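PDB 4N4P: acylneuraminate lyase from Mycoplasma synoviae, which belongs to the dihydrodipicolinate synthetase family of TIM-barrel proteins and is found here as an assembly of four chains. Local coordinates for residues V32-V37 with A74-L79; M136-L141 with G155-I160. One frame throughout, in Å; residues are numbered along the deposited sequence.

Contact 1 (V32-V37 with A74-L79)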
loop_
_atom_site.group_PDB
_atom_site.type_symbol
_atom_site.label_atom_id
_atom_site.label_comp_id
_atom_site.label_asym_id
_atom_site.label_seq_id
_atom_site.Cartn_x
_atom_site.Cartn_y
_atom_site.Cartn_z
ATOM N N VAL A 32 23.400 17.281 27.000
ATOM C CA VAL A 32 22.189 16.504 26.714
ATOM C C VAL A 32 22.149 15.251 27.594
ATOM O O VAL A 32 21.108 14.908 28.124
ATOM C CB VAL A 32 22.095 16.132 25.226
ATOM C CG1 VAL A 32 21.090 14.995 24.982
ATOM C CG2 VAL A 32 21.741 17.395 24.412
ATOM N N VAL A 33 23.277 14.551 27.713
ATOM C CA VAL A 33 23.325 13.350 28.574
ATOM C C VAL A 33 22.930 13.705 30.010
ATOM O O VAL A 33 22.057 13.057 30.608
ATOM C CB VAL A 33 24.701 12.615 28.501
ATOM C CG1 VAL A 33 24.793 11.455 29.563
ATOM C CG2 VAL A 33 24.938 12.053 27.107
ATOM N N ASN A 34 23.542 14.754 30.582
ATOM C CA ASN A 34 23.173 15.160 31.935
ATOM C C ASN A 34 21.701 15.513 32.071
ATOM O O ASN A 34 21.081 15.193 33.076
ATOM C CB ASN A 34 24.032 16.337 32.428
ATOM C CG ASN A 34 25.513 15.983 32.594
ATOM O OD1 ASN A 34 25.918 14.819 32.664
ATOM N ND2 ASN A 34 26.337 17.031 32.689
ATOM N N PHE A 35 21.143 16.208 31.078
ATOM C CA PHE A 35 19.731 16.576 31.097
ATOM C C PHE A 35 18.864 15.302 31.157
ATOM O O PHE A 35 17.937 15.194 31.980
ATOM C CB PHE A 35 19.408 17.414 29.844
ATOM C CG PHE A 35 17.955 17.772 29.698
ATOM C CD1 PHE A 35 17.367 18.718 30.526
ATOM C CD2 PHE A 35 17.182 17.171 28.687
ATOM C CE1 PHE A 35 16.016 19.070 30.363
ATOM C CE2 PHE A 35 15.858 17.510 28.518
ATOM C CZ PHE A 35 15.270 18.465 29.352
ATOM N N LEU A 36 19.210 14.319 30.338
ATOM C CA LEU A 36 18.438 13.068 30.282
ATOM C C LEU A 36 18.525 12.298 31.601
ATOM O O LEU A 36 17.515 11.825 32.142
ATOM C CB LEU A 36 18.912 12.193 29.118
ATOM C CG LEU A 36 18.692 12.833 27.735
ATOM C CD1 LEU A 36 19.187 11.917 26.611
ATOM C CD2 LEU A 36 17.191 13.150 27.582
ATOM N N VAL A 37 19.739 12.182 32.128
ATOM C CA VAL A 37 19.949 11.464 33.382
ATOM C C VAL A 37 19.346 12.226 34.559
ATOM O O VAL A 37 18.643 11.644 35.372
ATOM C CB VAL A 37 21.461 11.220 33.634
ATOM C CG1 VAL A 37 21.713 10.575 35.036
ATOM C CG2 VAL A 37 22.066 10.343 32.495
ATOM N N ALA A 74 29.061 8.250 32.775
ATOM C CA ALA A 74 29.871 7.682 33.865
ATOM C C ALA A 74 29.130 6.520 34.549
ATOM O O ALA A 74 29.074 6.447 35.774
ATOM C CB ALA A 74 30.220 8.779 34.886
ATOM N N GLY A 75 28.515 5.655 33.748
ATOM C CA GLY A 75 27.820 4.463 34.228
ATOM C C GLY A 75 26.517 4.661 34.998
ATOM O O GLY A 75 26.006 3.703 35.581
ATOM N N ARG A 76 25.964 5.877 34.999
ATOM C CA ARG A 76 24.747 6.157 35.785
ATOM C C ARG A 76 23.514 5.421 35.256
ATOM O O ARG A 76 22.771 4.809 36.023
ATOM C CB ARG A 76 24.455 7.650 35.865
ATOM C CG ARG A 76 25.413 8.390 36.798
ATOM C CD ARG A 76 25.166 9.871 36.752
ATOM N NE ARG A 76 25.554 10.488 35.480
ATOM C CZ ARG A 76 25.237 11.729 35.133
ATOM N NH1 ARG A 76 24.473 12.481 35.936
ATOM N NH2 ARG A 76 25.657 12.217 33.975
ATOM N N VAL A 77 23.306 5.488 33.944
ATOM C CA VAL A 77 22.165 4.798 33.338
ATOM C C VAL A 77 22.627 3.817 32.270
ATOM O O VAL A 77 23.789 3.800 31.895
ATOM C CB VAL A 77 21.110 5.806 32.785
ATOM C CG1 VAL A 77 20.634 6.765 33.887
ATOM C CG2 VAL A 77 21.636 6.552 31.529
ATOM N N THR A 78 21.710 2.986 31.786
ATOM C CA THR A 78 22.024 1.958 30.772
ATOM C C THR A 78 22.281 2.658 29.446
ATOM O O THR A 78 21.609 3.643 29.156
ATOM C CB THR A 78 20.836 0.986 30.663
ATOM O OG1 THR A 78 20.596 0.425 31.974
ATOM C CG2 THR A 78 21.089 -0.169 29.640
ATOM N N LEU A 79 23.244 2.165 28.673
ATOM C CA LEU A 79 23.536 2.767 27.361
ATOM C C LEU A 79 23.404 1.768 26.247
ATOM O O LEU A 79 23.906 0.665 26.338
ATOM C CB LEU A 79 24.950 3.360 27.333
ATOM C CG LEU A 79 25.265 4.535 28.277
ATOM C CD1 LEU A 79 26.713 4.966 28.138
ATOM C CD2 LEU A 79 24.324 5.729 28.050
#
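Arg-76 reaches back over the last turns of helix 26-39, where Asn-34 meets the edge of its guanidinium and Val-37 one of its faces. NH2 of Arg-76 donates to OD1 of Asn-34 at 2.9 Å, with a moderately bent N-H···O angle of 148°. The acceptor lies close to the guanidinium plane, but the two flat groups are turned steeply against each other, their planes 69° apart. Over the face comes a methyl group: CG1 of Val-37 sits 3.5 Å from NH1 of Arg-76 and 3.7 Å from its CZ, nearer the rim of the group than its middle. A chi1 of 175° puts CG1 of Val-37 opposite the backbone N and over the guanidinium, and leaves CG2 beside the N, where it packs 3.9 Å from CG2 of Val-77. A polar edge, a methyl-covered face and a small apolar patch therefore follow one another across this surface contact.

The rotation of the guanidinium is fixed by further bonds. NE binds the carbonyl O of Asn-73, NH2 also binds that of Ala-72, and NH1 forms a salt bridge with Glu-38. Arg-76 thus ties the C-terminal end of helix 59-73 to helix 26-39, just ahead of strand 78-82, while Val-33 packs on Val-69 and Ala-72 between the helices and Val-77 rests on Ile-45 of the adjacent strand 44-47.

Contact 2 (M136-L141 with G155-I160); sequences MLIYYL and GKLLEI
The carbonyl O of Ile-138 is gripped twice, by the hydroxyl of Ser-166 and by the backbone N-H of Lys-167, while the N-H of Ile-138 bonds to the carbonyl O of Gly-165, all three partners lying in strand 163-168. Held in the sheet this way, Ile-138 sends its side chain out toward helix 151-158, where the contact is wholly apolar. CG1 stands between the backbone N and the carbonyl carbon (chi1 62°), and an extended chi2 of 174° carries CD1 straight on to the helix. There CD1 comes within 3.4 Å of CB of Leu-157, tighter than ordinary van der Waals spacing, so the methyl presses on the root of that side chain, close to the helix backbone. Leu-158 crosses the isoleucine at about a right angle: its CD2 lies 3.9 Å from CD1 of Ile-138 and 4.1 Å from CG1, touching the shaft as well as the end.

Strand 136-139, helix 151-158 and strand 163-168 form a beta-alpha-beta crossover of the TIM barrel, the two parallel strands being neighbours in the sheet. The alternation of the strand fits this: Ile-138 faces the helix, while Tyr-139 points away from it and its OH bonds to Tyr-46 OH and Lys-167 NZ. Beyond the strand end the chain turns Leu-141 toward the helix again, and its CD2 approaches CD1 of Leu-157 more loosely, at 4.3 Å. Phe-118 of helix 118-131 also touches Leu-157, and Tyr-125 of the same helix meets Ile-138.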
loop_
_atom_site.group_PDB
_atom_site.type_symbol
_atom_site.label_atom_id
_atom_site.label_comp_id
_atom_site.label_asym_id
_atom_site.label_seq_id
_atom_site.Cartn_x
_atom_site.Cartn_y
_atom_site.Cartn_z
ATOM N N MET A 136 23.377 -7.611 21.157
ATOM C CA MET A 136 22.822 -6.916 19.998
ATOM C C MET A 136 21.290 -6.936 20.010
ATOM O O MET A 136 20.651 -7.982 20.283
ATOM C CB MET A 136 23.361 -7.565 18.702
ATOM C CG MET A 136 22.558 -7.310 17.451
ATOM S SD MET A 136 22.735 -5.573 16.921
ATOM C CE MET A 136 24.370 -5.625 16.197
ATOM N N LEU A 137 20.700 -5.772 19.713
ATOM C CA LEU A 137 19.277 -5.666 19.423
ATOM C C LEU A 137 19.116 -5.441 17.933
ATOM O O LEU A 137 19.583 -4.421 17.420
ATOM C CB LEU A 137 18.661 -4.471 20.192
ATOM C CG LEU A 137 18.651 -4.719 21.701
ATOM C CD1 LEU A 137 18.448 -3.358 22.463
ATOM C CD2 LEU A 137 17.601 -5.773 22.038
ATOM N N ILE A 138 18.487 -6.383 17.229
ATOM C CA ILE A 138 18.248 -6.198 15.815
ATOM C C ILE A 138 17.012 -5.314 15.615
ATOM O O ILE A 138 16.217 -5.115 16.540
ATOM C CB ILE A 138 18.127 -7.540 15.068
ATOM C CG1 ILE A 138 16.945 -8.359 15.585
ATOM C CG2 ILE A 138 19.428 -8.351 15.209
ATOM C CD1 ILE A 138 16.695 -9.618 14.790
ATOM N N TYR A 139 16.879 -4.719 14.445
ATOM C CA TYR A 139 15.704 -3.922 14.168
ATOM C C TYR A 139 14.651 -4.836 13.595
ATOM O O TYR A 139 14.963 -5.692 12.787
ATOM C CB TYR A 139 16.027 -2.812 13.180
ATOM C CG TYR A 139 16.324 -1.507 13.868
ATOM C CD1 TYR A 139 15.506 -0.396 13.668
ATOM C CD2 TYR A 139 17.407 -1.386 14.736
ATOM C CE1 TYR A 139 15.771 0.823 14.300
ATOM C CE2 TYR A 139 17.679 -0.208 15.358
ATOM C CZ TYR A 139 16.857 0.912 15.135
ATOM O OH TYR A 139 17.112 2.093 15.791
ATOM N N TYR A 140 13.410 -4.663 14.040
ATOM C CA TYR A 140 12.343 -5.437 13.471
ATOM C C TYR A 140 12.172 -5.133 11.985
ATOM O O TYR A 140 12.256 -3.978 11.545
ATOM C CB TYR A 140 11.040 -5.253 14.224
ATOM C CG TYR A 140 9.897 -5.978 13.553
ATOM C CD1 TYR A 140 9.860 -7.376 13.487
ATOM C CD2 TYR A 140 8.871 -5.260 12.955
ATOM C CE1 TYR A 140 8.780 -8.042 12.837
ATOM C CE2 TYR A 140 7.826 -5.899 12.326
ATOM C CZ TYR A 140 7.776 -7.274 12.266
ATOM O OH TYR A 140 6.678 -7.823 11.637
ATOM N N LEU A 141 11.937 -6.215 11.245
ATOM C CA LEU A 141 11.890 -6.255 9.793
ATOM C C LEU A 141 10.513 -6.826 9.430
ATOM O O LEU A 141 10.280 -8.031 9.644
ATOM C CB LEU A 141 13.007 -7.185 9.277
ATOM C CG LEU A 141 13.180 -7.369 7.764
ATOM C CD1 LEU A 141 13.664 -6.083 7.095
ATOM C CD2 LEU A 141 14.116 -8.526 7.462
ATOM N N GLY A 155 12.853 -15.083 13.749
ATOM C CA GLY A 155 13.521 -15.854 14.789
ATOM C C GLY A 155 14.886 -16.343 14.387
ATOM O O GLY A 155 15.759 -16.512 15.240
ATOM N N LYS A 156 15.080 -16.564 13.086
ATOM C CA LYS A 156 16.398 -16.895 12.560
ATOM C C LYS A 156 17.405 -15.759 12.795
ATOM O O LYS A 156 18.574 -16.014 13.094
ATOM C CB LYS A 156 16.332 -17.237 11.076
ATOM C CG LYS A 156 15.533 -18.510 10.766
ATOM C CD LYS A 156 15.319 -18.636 9.262
ATOM C CE LYS A 156 13.990 -19.330 8.937
ATOM N NZ LYS A 156 13.451 -18.803 7.626
ATOM N N LEU A 157 16.945 -14.512 12.674
ATOM C CA LEU A 157 17.807 -13.373 12.977
ATOM C C LEU A 157 18.045 -13.289 14.470
ATOM O O LEU A 157 19.154 -13.005 14.903
ATOM C CB LEU A 157 17.219 -12.049 12.441
ATOM C CG LEU A 157 16.960 -11.864 10.934
ATOM C CD1 LEU A 157 16.201 -10.525 10.700
ATOM C CD2 LEU A 157 18.277 -11.912 10.120
ATOM N N LEU A 158 17.003 -13.556 15.264
ATOM C CA LEU A 158 17.109 -13.487 16.736
ATOM C C LEU A 158 18.092 -14.502 17.304
ATOM O O LEU A 158 18.582 -14.332 18.421
ATOM C CB LEU A 158 15.727 -13.703 17.388
ATOM C CG LEU A 158 14.742 -12.543 17.203
ATOM C CD1 LEU A 158 13.305 -12.898 17.652
ATOM C CD2 LEU A 158 15.270 -11.322 17.958
ATOM N N GLU A 159 18.355 -15.555 16.541
ATOM C CA GLU A 159 19.221 -16.645 16.996
ATOM C C GLU A 159 20.702 -16.405 16.742
ATOM O O GLU A 159 21.555 -17.127 17.255
ATOM C CB GLU A 159 18.827 -17.936 16.311
ATOM C CG GLU A 159 17.752 -18.679 17.048
ATOM C CD GLU A 159 17.151 -19.768 16.195
ATOM O OE1 GLU A 159 17.850 -20.298 15.284
ATOM O OE2 GLU A 159 15.968 -20.086 16.442
ATOM N N ILE A 160 21.007 -15.374 15.965
ATOM C CA ILE A 160 22.399 -15.024 15.661
ATOM C C ILE A 160 23.207 -14.783 16.945
ATOM O O ILE A 160 22.693 -14.244 17.930
ATOM C CB ILE A 160 22.442 -13.817 14.668
ATOM C CG1 ILE A 160 21.949 -14.284 13.293
ATOM C CG2 ILE A 160 23.830 -13.176 14.607
ATOM C CD1 ILE A 160 21.568 -13.148 12.295
#

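Overall arrangement
Contact 1 closes along the chain before contact 2 opens, and both reach the same parallel sheet of the barrel. Their centres lie about 26 Å apart and their nearest atoms about 8 Å, so they do not touch. Strands 78-82 and 136-139 are separated in the sheet by strand 105-108 alone. The 32-37/74-79 contact joins the end of one outer helix to the loop that enters strand 78-82, at the end of the barrel where the parallel strands begin; the 136-141/155-160 contact instead seats a helix against the strand that precedes it. Together they show two ways in which helices of the outer layer are fastened to the barrel, one partly polar at the surface, the other apolar and buried.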